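Local structure of beta subunit of photoactivated adenylyl cyclase (Beggiatoa sp. PS, 5M2A) at residues I155-D160 with A208-E213; I249-G254 with L293-G298; I53-N58 with R89-W94. The protein is a light-regulated adenylyl cyclase that probably converts ATP to cyclic AMP when blue light excites the flavin of its BLUF domain. One frame throughout, in Å; residues are numbered along the deposited sequence.

Sensor and effector of a light-switched enzyme can be read from three contacts. Contact 3 comes first along the chain and belongs to the flavin-binding BLUF part, where it joins the end of strand 49-55 to the loop leading toward strand 97-100. Contacts 1 and 2 follow in that order, both in the cyclase part. Their centres lie 8 Å apart and they share one sheet: strands 150-161 and 247-258 are neighbours in it, so that F158 O meets G250 N across the seam. Contact 3 is far from both, its centre 40 Å from contact 1 and 48 Å from contact 2, so a signal from the flavin to the cyclase would probably have to pass through other parts of the protein.

Contact 1: residues I155-D160 with A208-E213; sequences IIFFSD and ASFTKE
The carbonyl oxygen of I155 is gripped twice by the facing strand. F210 N donates to I155 O at 2.8 Å, while the CA-H of S209 makes a second, softer approach, S209 CA standing 3.1 Å from I155 O. The return bond, from I155 N to F210 O, closes this antiparallel hydrogen-bonded pair. Two residues on, F157 and A208 form another such pair, with F157 N 2.8 Å from A208 O and A208 N 3.0 Å from F157 O. I156 and S209 make the non-hydrogen-bonded pair between them; there the tip of I156, CD1, comes 4.2 Å from S209 CB.

I155, F157, A208 and F210 share the opposite face of the sheet. With its CG anti to the backbone N (chi1 168°), F157 brings ring atom CD1 obliquely to within 4.1 Å of A208 CB and CD2 near F210 CE1. The side chains of F157 and F210 lie side by side, pointing the same way. Their rings do not stack: F157 CB sits at the edge of the F210 ring, 4.1 Å from CE1. In the I155-F210 pair, I155 CB meets F210 CB at 4.1 Å.

The strands illustrate how a class III cyclase core is layered. Strand 150-161 runs on to D160, part of the magnesium site with I161 and D204. Strand 247-258 flanks it on its other side, helix 215-235 packs on the face of F157 and F210 through A218 and T221, and helix 274-285 packs on the face of I156 and F158.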
loop_
_atom_site.group_PDB
_atom_site.type_symbol
_atom_site.label_atom_id
_atom_site.label_comp_id
_atom_site.label_asym_id
_atom_site.label_seq_id
_atom_site.Cartn_x
_atom_site.Cartn_y
_atom_site.Cartn_z
ATOM N N ILE A 155 -8.139 -17.161 -6.132
ATOM C CA ILE A 155 -9.496 -16.645 -6.018
ATOM C C ILE A 155 -9.362 -15.175 -5.678
ATOM O O ILE A 155 -8.688 -14.819 -4.705
ATOM C CB ILE A 155 -10.300 -17.389 -4.940
ATOM C CG1 ILE A 155 -10.483 -18.853 -5.355
ATOM C CG2 ILE A 155 -11.660 -16.691 -4.703
ATOM C CD1 ILE A 155 -11.152 -19.737 -4.296
ATOM N N ILE A 156 -9.977 -14.321 -6.483
ATOM C CA ILE A 156 -9.951 -12.887 -6.247
ATOM C C ILE A 156 -11.264 -12.502 -5.586
ATOM O O ILE A 156 -12.338 -12.921 -6.028
ATOM C CB ILE A 156 -9.729 -12.109 -7.559
ATOM C CG1 ILE A 156 -8.450 -12.597 -8.242
ATOM C CG2 ILE A 156 -9.624 -10.615 -7.284
ATOM C CD1 ILE A 156 -7.173 -12.258 -7.461
ATOM N N PHE A 157 -11.168 -11.692 -4.539
ATOM C CA PHE A 157 -12.294 -11.259 -3.727
ATOM C C PHE A 157 -12.439 -9.749 -3.895
ATOM O O PHE A 157 -11.455 -9.018 -3.791
ATOM C CB PHE A 157 -12.018 -11.673 -2.263
ATOM C CG PHE A 157 -12.944 -11.059 -1.228
ATOM C CD1 PHE A 157 -12.845 -9.718 -0.876
ATOM C CD2 PHE A 157 -13.838 -11.868 -0.530
ATOM C CE1 PHE A 157 -13.677 -9.165 0.102
ATOM C CE2 PHE A 157 -14.675 -11.317 0.464
ATOM C CZ PHE A 157 -14.592 -9.972 0.776
ATOM N N PHE A 158 -13.657 -9.279 -4.167
ATOM C CA PHE A 158 -13.973 -7.852 -4.123
ATOM C C PHE A 158 -15.254 -7.692 -3.328
ATOM O O PHE A 158 -16.230 -8.397 -3.591
ATOM C CB PHE A 158 -14.183 -7.247 -5.519
ATOM C CG PHE A 158 -12.925 -6.847 -6.220
ATOM C CD1 PHE A 158 -12.278 -5.674 -5.890
ATOM C CD2 PHE A 158 -12.403 -7.625 -7.235
ATOM C CE1 PHE A 158 -11.122 -5.288 -6.546
ATOM C CE2 PHE A 158 -11.245 -7.244 -7.897
ATOM C CZ PHE A 158 -10.606 -6.075 -7.551
ATOM N N SER A 159 -15.255 -6.778 -2.360
ATOM C CA SER A 159 -16.484 -6.442 -1.658
ATOM C C SER A 159 -16.566 -4.932 -1.521
ATOM O O SER A 159 -15.547 -4.268 -1.340
ATOM C CB SER A 159 -16.554 -7.105 -0.285
ATOM O OG SER A 159 -15.544 -6.630 0.590
ATOM N N ASP A 160 -17.774 -4.379 -1.619
ATOM C CA ASP A 160 -17.912 -2.937 -1.441
ATOM C C ASP A 160 -19.285 -2.627 -0.866
ATOM O O ASP A 160 -20.110 -3.518 -0.650
ATOM C CB ASP A 160 -17.644 -2.177 -2.749
ATOM C CG ASP A 160 -18.785 -2.238 -3.730
ATOM O OD1 ASP A 160 -19.716 -3.039 -3.544
ATOM O OD2 ASP A 160 -18.740 -1.460 -4.706
ATOM N N ALA A 208 -8.965 -8.690 -2.145
ATOM C CA ALA A 208 -8.201 -9.714 -1.444
ATOM C C ALA A 208 -8.076 -10.936 -2.338
ATOM O O ALA A 208 -8.755 -11.052 -3.358
ATOM C CB ALA A 208 -8.838 -10.091 -0.104
ATOM N N SER A 209 -7.171 -11.846 -1.968
ATOM C CA SER A 209 -7.069 -13.091 -2.707
ATOM C C SER A 209 -7.008 -14.265 -1.741
ATOM O O SER A 209 -6.654 -14.125 -0.564
ATOM C CB SER A 209 -5.835 -13.116 -3.617
ATOM O OG SER A 209 -4.659 -13.031 -2.848
ATOM N N PHE A 210 -7.379 -15.426 -2.273
ATOM C CA PHE A 210 -7.287 -16.711 -1.602
ATOM C C PHE A 210 -6.607 -17.686 -2.557
ATOM O O PHE A 210 -6.570 -17.466 -3.770
ATOM C CB PHE A 210 -8.682 -17.234 -1.217
ATOM C CG PHE A 210 -9.398 -16.400 -0.172
ATOM C CD1 PHE A 210 -10.118 -15.273 -0.531
ATOM C CD2 PHE A 210 -9.391 -16.797 1.155
ATOM C CE1 PHE A 210 -10.786 -14.528 0.442
ATOM C CE2 PHE A 210 -10.073 -16.077 2.127
ATOM C CZ PHE A 210 -10.774 -14.947 1.773
ATOM N N THR A 211 -6.071 -18.774 -2.014
ATOM C CA THR A 211 -5.496 -19.783 -2.890
ATOM C C THR A 211 -6.580 -20.693 -3.452
ATOM O O THR A 211 -7.727 -20.685 -3.011
ATOM C CB THR A 211 -4.471 -20.629 -2.145
ATOM O OG1 THR A 211 -5.162 -21.422 -1.177
ATOM C CG2 THR A 211 -3.469 -19.747 -1.448
ATOM N N LYS A 212 -6.191 -21.550 -4.403
ATOM C CA LYS A 212 -7.186 -22.463 -4.947
ATOM C C LYS A 212 -7.622 -23.501 -3.923
ATOM O O LYS A 212 -8.684 -24.107 -4.086
ATOM C CB LYS A 212 -6.658 -23.149 -6.213
ATOM C CG LYS A 212 -5.586 -24.190 -5.994
ATOM C CD LYS A 212 -5.230 -24.842 -7.338
ATOM C CE LYS A 212 -4.125 -25.876 -7.183
ATOM N NZ LYS A 212 -3.790 -26.519 -8.489
ATOM N N GLU A 213 -6.846 -23.700 -2.865
ATOM C CA GLU A 213 -7.240 -24.602 -1.793
ATOM C C GLU A 213 -8.189 -23.946 -0.793
ATOM O O GLU A 213 -8.608 -24.610 0.157
ATOM C CB GLU A 213 -6.001 -25.122 -1.057
ATOM C CG GLU A 213 -5.165 -26.121 -1.857
ATOM C CD GLU A 213 -4.291 -25.449 -2.903
ATOM O OE1 GLU A 213 -4.078 -24.221 -2.796
ATOM O OE2 GLU A 213 -3.816 -26.149 -3.833
#

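Contact 2: residues I249-G254 with L293-G298; sequences IGLSYG and LAFTAG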
loop_
_atom_site.group_PDB
_atom_site.type_symbol
_atom_site.label_atom_id
_atom_site.label_comp_id
_atom_site.label_asym_id
_atom_site.label_seq_id
_atom_site.Cartn_x
_atom_site.Cartn_y
_atom_site.Cartn_z
ATOM N N ILE A 249 -20.591 -8.837 -2.743
ATOM C CA ILE A 249 -19.288 -9.480 -2.850
ATOM C C ILE A 249 -19.223 -10.258 -4.147
ATOM O O ILE A 249 -20.179 -10.953 -4.501
ATOM C CB ILE A 249 -18.998 -10.398 -1.645
ATOM C CG1 ILE A 249 -19.090 -9.571 -0.353
ATOM C CG2 ILE A 249 -17.622 -11.047 -1.774
ATOM C CD1 ILE A 249 -19.011 -10.359 0.943
ATOM N N GLY A 250 -18.103 -10.135 -4.850
ATOM C CA GLY A 250 -17.838 -10.954 -6.030
ATOM C C GLY A 250 -16.569 -11.761 -5.838
ATOM O O GLY A 250 -15.605 -11.282 -5.235
ATOM N N LEU A 251 -16.574 -12.989 -6.356
ATOM C CA LEU A 251 -15.390 -13.838 -6.321
ATOM C C LEU A 251 -15.119 -14.397 -7.704
ATOM O O LEU A 251 -16.046 -14.799 -8.417
ATOM C CB LEU A 251 -15.561 -15.001 -5.353
ATOM C CG LEU A 251 -16.057 -14.745 -3.934
ATOM C CD1 LEU A 251 -16.304 -16.079 -3.262
ATOM C CD2 LEU A 251 -15.045 -13.932 -3.148
ATOM N N SER A 252 -13.842 -14.473 -8.068
ATOM C CA SER A 252 -13.468 -15.082 -9.332
ATOM C C SER A 252 -12.282 -15.997 -9.081
ATOM O O SER A 252 -11.686 -15.987 -8.003
ATOM C CB SER A 252 -13.110 -14.039 -10.388
ATOM O OG SER A 252 -11.923 -13.371 -10.005
ATOM N N TYR A 253 -11.977 -16.823 -10.072
ATOM C CA TYR A 253 -10.856 -17.747 -9.981
ATOM C C TYR A 253 -10.116 -17.755 -11.305
ATOM O O TYR A 253 -10.741 -17.857 -12.366
ATOM C CB TYR A 253 -11.330 -19.161 -9.649
ATOM C CG TYR A 253 -10.213 -20.176 -9.646
ATOM C CD1 TYR A 253 -9.195 -20.105 -8.699
ATOM C CD2 TYR A 253 -10.172 -21.199 -10.576
ATOM C CE1 TYR A 253 -8.174 -21.037 -8.682
ATOM C CE2 TYR A 253 -9.149 -22.137 -10.564
ATOM C CZ TYR A 253 -8.153 -22.043 -9.618
ATOM O OH TYR A 253 -7.138 -22.976 -9.597
ATOM N N GLY A 254 -8.795 -17.665 -11.257
ATOM C CA GLY A 254 -8.069 -17.746 -12.507
ATOM C C GLY A 254 -6.594 -17.527 -12.291
ATOM O O GLY A 254 -6.119 -17.375 -11.159
ATOM N N LEU A 293 -23.757 -12.304 -2.825
ATOM C CA LEU A 293 -22.490 -12.918 -3.200
ATOM C C LEU A 293 -22.647 -13.517 -4.589
ATOM O O LEU A 293 -23.611 -14.238 -4.843
ATOM C CB LEU A 293 -22.098 -14.013 -2.204
ATOM C CG LEU A 293 -20.958 -14.949 -2.592
ATOM C CD1 LEU A 293 -19.665 -14.155 -2.689
ATOM C CD2 LEU A 293 -20.835 -16.072 -1.573
ATOM N N ALA A 294 -21.711 -13.228 -5.483
ATOM C CA ALA A 294 -21.734 -13.833 -6.810
ATOM C C ALA A 294 -20.340 -14.300 -7.183
ATOM O O ALA A 294 -19.362 -13.604 -6.910
ATOM C CB ALA A 294 -22.245 -12.853 -7.873
ATOM N N PHE A 295 -20.242 -15.462 -7.832
ATOM C CA PHE A 295 -18.922 -15.967 -8.169
ATOM C C PHE A 295 -18.983 -16.829 -9.424
ATOM O O PHE A 295 -20.059 -17.167 -9.940
ATOM C CB PHE A 295 -18.288 -16.714 -6.977
ATOM C CG PHE A 295 -19.161 -17.780 -6.384
ATOM C CD1 PHE A 295 -19.304 -19.007 -7.017
ATOM C CD2 PHE A 295 -19.819 -17.561 -5.175
ATOM C CE1 PHE A 295 -20.108 -20.000 -6.473
ATOM C CE2 PHE A 295 -20.631 -18.553 -4.630
ATOM C CZ PHE A 295 -20.774 -19.762 -5.272
ATOM N N THR A 296 -17.798 -17.154 -9.930
ATOM C CA THR A 296 -17.662 -17.882 -11.185
ATOM C C THR A 296 -17.725 -19.388 -10.969
ATOM O O THR A 296 -17.614 -19.889 -9.849
ATOM C CB THR A 296 -16.344 -17.533 -11.874
ATOM O OG1 THR A 296 -15.255 -17.896 -11.015
ATOM C CG2 THR A 296 -16.271 -16.043 -12.169
ATOM N N ALA A 297 -17.903 -20.109 -12.083
ATOM C CA ALA A 297 -17.833 -21.565 -12.047
ATOM C C ALA A 297 -16.501 -22.052 -11.487
ATOM O O ALA A 297 -16.457 -23.063 -10.786
ATOM C CB ALA A 297 -18.065 -22.139 -13.443
ATOM N N GLY A 298 -15.413 -21.328 -11.754
ATOM C CA GLY A 298 -14.117 -21.753 -11.245
ATOM C C GLY A 298 -14.036 -21.697 -9.732
ATOM O O GLY A 298 -13.387 -22.534 -9.100
HETATM O O HOH W 1 -13.326 -18.577 -12.589
#
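Backbone bonds between I249-L251 and A294-T296 set the parallel register of this strand pair. A294 N donates to I249 O at 2.9 Å, and L251 N returns a bond of 2.9 Å to A294 O. A third, from T296 N to L251 O, is weak at 3.3 Å. CA-H groups of L293, G250 and F295 lean on the same three carbonyl oxygens, F295 CA reaching L251 O at 3.1 Å.

Apolar contacts gather on the face that bears I249, L251, L293 and F295. L293 carries much of this. Its CG is anti to the backbone N (chi1 168°), and from there CD1 reaches across to lie 3.8 Å from I249 CG2 and to touch CG and CD1 of L251, so one methyl bridges two side chains of the neighbouring strand. L251 CB and F295 CB come within 3.6 Å of each other. Helix 215-235 lies over this face, I219 touching L251 and F295, and S222 touching I249 and L293.

In fold terms, strand 247-258 belongs with 150-161, 197-202 and 205-211 to the ferredoxin-like core of class III cyclases, and strand 293-296 extends that sheet in parallel. The link between the two runs through the antiparallel strand 266-272 and then helix 274-285, which rests on S252 and T296.

Polar contacts mark the end of strand 293-296. T296 OG1 accepts a weak hydrogen bond from V299 N, capping helix 297-301. A water 2.6 Å from T296 OG1 donates to Y253 O, linking cap and strand. S252 OG turns to A275 O of helix 274-285.

Y253 closes the contact: its CB lies 3.7 Å from G298 C, and its ring stands obliquely near G298 O, where a side chain on G298 would crowd Y253 CD2.

Contact 3: residues I53-N58 with R89-W94; sequences ILEGEN and RMFPNW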
loop_
_atom_site.group_PDB
_atom_site.type_symbol
_atom_site.label_atom_id
_atom_site.label_comp_id
_atom_site.label_asym_id
_atom_site.label_seq_id
_atom_site.Cartn_x
_atom_site.Cartn_y
_atom_site.Cartn_z
ATOM N N ILE A 53 17.726 -11.461 18.447
ATOM C CA ILE A 53 18.548 -12.154 17.467
ATOM C C ILE A 53 18.817 -13.544 18.021
ATOM O O ILE A 53 19.249 -13.678 19.170
ATOM C CB ILE A 53 19.868 -11.406 17.206
ATOM C CG1 ILE A 53 19.597 -9.949 16.820
ATOM C CG2 ILE A 53 20.674 -12.112 16.120
ATOM C CD1 ILE A 53 20.861 -9.095 16.667
ATOM N N LEU A 54 18.535 -14.570 17.220
ATOM C CA LEU A 54 18.755 -15.963 17.588
ATOM C C LEU A 54 19.665 -16.613 16.555
ATOM O O LEU A 54 19.526 -16.362 15.355
ATOM C CB LEU A 54 17.425 -16.731 17.663
ATOM C CG LEU A 54 16.379 -16.304 18.693
ATOM C CD1 LEU A 54 15.083 -17.082 18.492
ATOM C CD2 LEU A 54 16.905 -16.496 20.110
ATOM N N GLU A 55 20.605 -17.444 17.008
ATOM C CA GLU A 55 21.471 -18.142 16.072
ATOM C C GLU A 55 21.810 -19.528 16.607
ATOM O O GLU A 55 21.864 -19.750 17.818
ATOM C CB GLU A 55 22.751 -17.352 15.774
ATOM C CG GLU A 55 23.361 -16.683 16.982
ATOM C CD GLU A 55 24.611 -15.889 16.650
ATOM O OE1 GLU A 55 25.354 -15.532 17.588
ATOM O OE2 GLU A 55 24.848 -15.622 15.452
ATOM N N GLY A 56 22.021 -20.449 15.681
ATOM C CA GLY A 56 22.283 -21.838 16.018
ATOM C C GLY A 56 21.900 -22.717 14.848
ATOM O O GLY A 56 21.475 -22.239 13.798
ATOM N N GLU A 57 22.055 -24.027 15.049
ATOM C CA GLU A 57 21.673 -24.973 14.010
ATOM C C GLU A 57 20.198 -24.804 13.660
ATOM O O GLU A 57 19.365 -24.509 14.523
ATOM C CB GLU A 57 21.975 -26.407 14.446
ATOM C CG GLU A 57 23.378 -26.854 14.065
ATOM C CD GLU A 57 23.775 -28.167 14.702
ATOM O OE1 GLU A 57 23.044 -28.640 15.599
ATOM O OE2 GLU A 57 24.820 -28.729 14.308
ATOM N N ASN A 58 19.890 -24.972 12.372
ATOM C CA ASN A 58 18.599 -24.541 11.843
ATOM C C ASN A 58 17.432 -25.202 12.567
ATOM O O ASN A 58 16.446 -24.536 12.902
ATOM C CB ASN A 58 18.529 -24.830 10.345
ATOM C CG ASN A 58 19.739 -24.312 9.597
ATOM O OD1 ASN A 58 20.423 -23.402 10.060
ATOM N ND2 ASN A 58 20.010 -24.893 8.436
ATOM N N ARG A 89 29.005 -17.350 14.326
ATOM C CA ARG A 89 28.054 -16.803 15.280
ATOM C C ARG A 89 28.359 -15.335 15.534
ATOM O O ARG A 89 29.522 -14.929 15.610
ATOM C CB ARG A 89 28.109 -17.573 16.598
ATOM C CG ARG A 89 27.481 -18.949 16.547
ATOM C CD ARG A 89 27.625 -19.652 17.887
ATOM N NE ARG A 89 27.159 -21.033 17.825
ATOM C CZ ARG A 89 25.923 -21.418 18.120
ATOM N NH1 ARG A 89 25.018 -20.523 18.496
ATOM N NH2 ARG A 89 25.591 -22.698 18.034
ATOM N N MET A 90 27.302 -14.538 15.669
ATOM C CA MET A 90 27.470 -13.129 15.990
ATOM C C MET A 90 27.764 -12.909 17.471
ATOM O O MET A 90 28.496 -11.977 17.823
ATOM C CB MET A 90 26.212 -12.360 15.582
ATOM C CG MET A 90 26.465 -10.941 15.152
ATOM S SD MET A 90 24.966 -10.160 14.526
ATOM C CE MET A 90 25.689 -8.714 13.749
ATOM N N PHE A 91 27.217 -13.751 18.345
ATOM C CA PHE A 91 27.346 -13.597 19.793
ATOM C C PHE A 91 27.725 -14.937 20.408
ATOM O O PHE A 91 26.981 -15.506 21.213
ATOM C CB PHE A 91 26.050 -13.048 20.387
ATOM C CG PHE A 91 25.536 -11.848 19.662
ATOM C CD1 PHE A 91 26.118 -10.608 19.859
ATOM C CD2 PHE A 91 24.495 -11.960 18.761
ATOM C CE1 PHE A 91 25.655 -9.497 19.185
ATOM C CE2 PHE A 91 24.029 -10.849 18.081
ATOM C CZ PHE A 91 24.615 -9.614 18.297
ATOM N N PRO A 92 28.910 -15.451 20.074
ATOM C CA PRO A 92 29.263 -16.821 20.477
ATOM C C PRO A 92 29.307 -17.041 21.979
ATOM O O PRO A 92 29.219 -18.192 22.420
ATOM C CB PRO A 92 30.652 -17.019 19.853
ATOM C CG PRO A 92 31.213 -15.639 19.758
ATOM C CD PRO A 92 30.040 -14.748 19.446
ATOM N N ASN A 93 29.438 -15.983 22.778
ATOM C CA ASN A 93 29.611 -16.118 24.218
ATOM C C ASN A 93 28.332 -15.866 25.004
ATOM O O ASN A 93 28.354 -15.950 26.235
ATOM C CB ASN A 93 30.705 -15.165 24.709
ATOM C CG ASN A 93 32.024 -15.368 23.989
ATOM O OD1 ASN A 93 32.514 -16.489 23.866
ATOM N ND2 ASN A 93 32.598 -14.277 23.498
ATOM N N TRP A 94 27.223 -15.559 24.334
ATOM C CA TRP A 94 25.973 -15.206 25.004
ATOM C C TRP A 94 24.896 -16.208 24.612
ATOM O O TRP A 94 24.356 -16.133 23.508
ATOM C CB TRP A 94 25.538 -13.794 24.637
ATOM C CG TRP A 94 26.497 -12.711 25.021
ATOM C CD1 TRP A 94 27.469 -12.767 25.975
ATOM C CD2 TRP A 94 26.569 -11.399 24.451
ATOM N NE1 TRP A 94 28.146 -11.567 26.035
ATOM C CE2 TRP A 94 27.609 -10.711 25.107
ATOM C CE3 TRP A 94 25.856 -10.740 23.445
ATOM C CZ2 TRP A 94 27.952 -9.395 24.791
ATOM C CZ3 TRP A 94 26.196 -9.430 23.133
ATOM C CH2 TRP A 94 27.233 -8.774 23.804
#
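The F91 ring takes I53 CD1 at its edge, near the ring plane and 3.9 Å from CE2, the two side chains crossing at about a right angle. One face of the ring carries M90 CB, 3.5 Å above the plane and offset toward the rim. E55 CG lies between the backbone N and the carbonyl carbon (chi1 41°), and the chain, extended beyond it, turns both carboxylate oxygens to the loop backbone. M90 N donates to E55 OE2 at 2.7 Å in an almost straight bond (175°), and F91 N to E55 OE1 at 2.7 Å; each oxygen offers its syn lone pair. R7 forms a salt bridge with OE2, and T40 bonds OE1. R89 NH1 adds a weak bond to E55 O, while its guanidinium also bonds N38 and T40. An alanine at E55 would probably leave the M90 and F91 amides without their acceptor and R7 without its charge partner, freeing the loop to shift. L54, pointing away from the loop, lines the flavin pocket across the strand; P111 of the second subunit packs on F91. Two amides, a hydroxyl and an arginine surround the carboxylate, which would favour its ionised form.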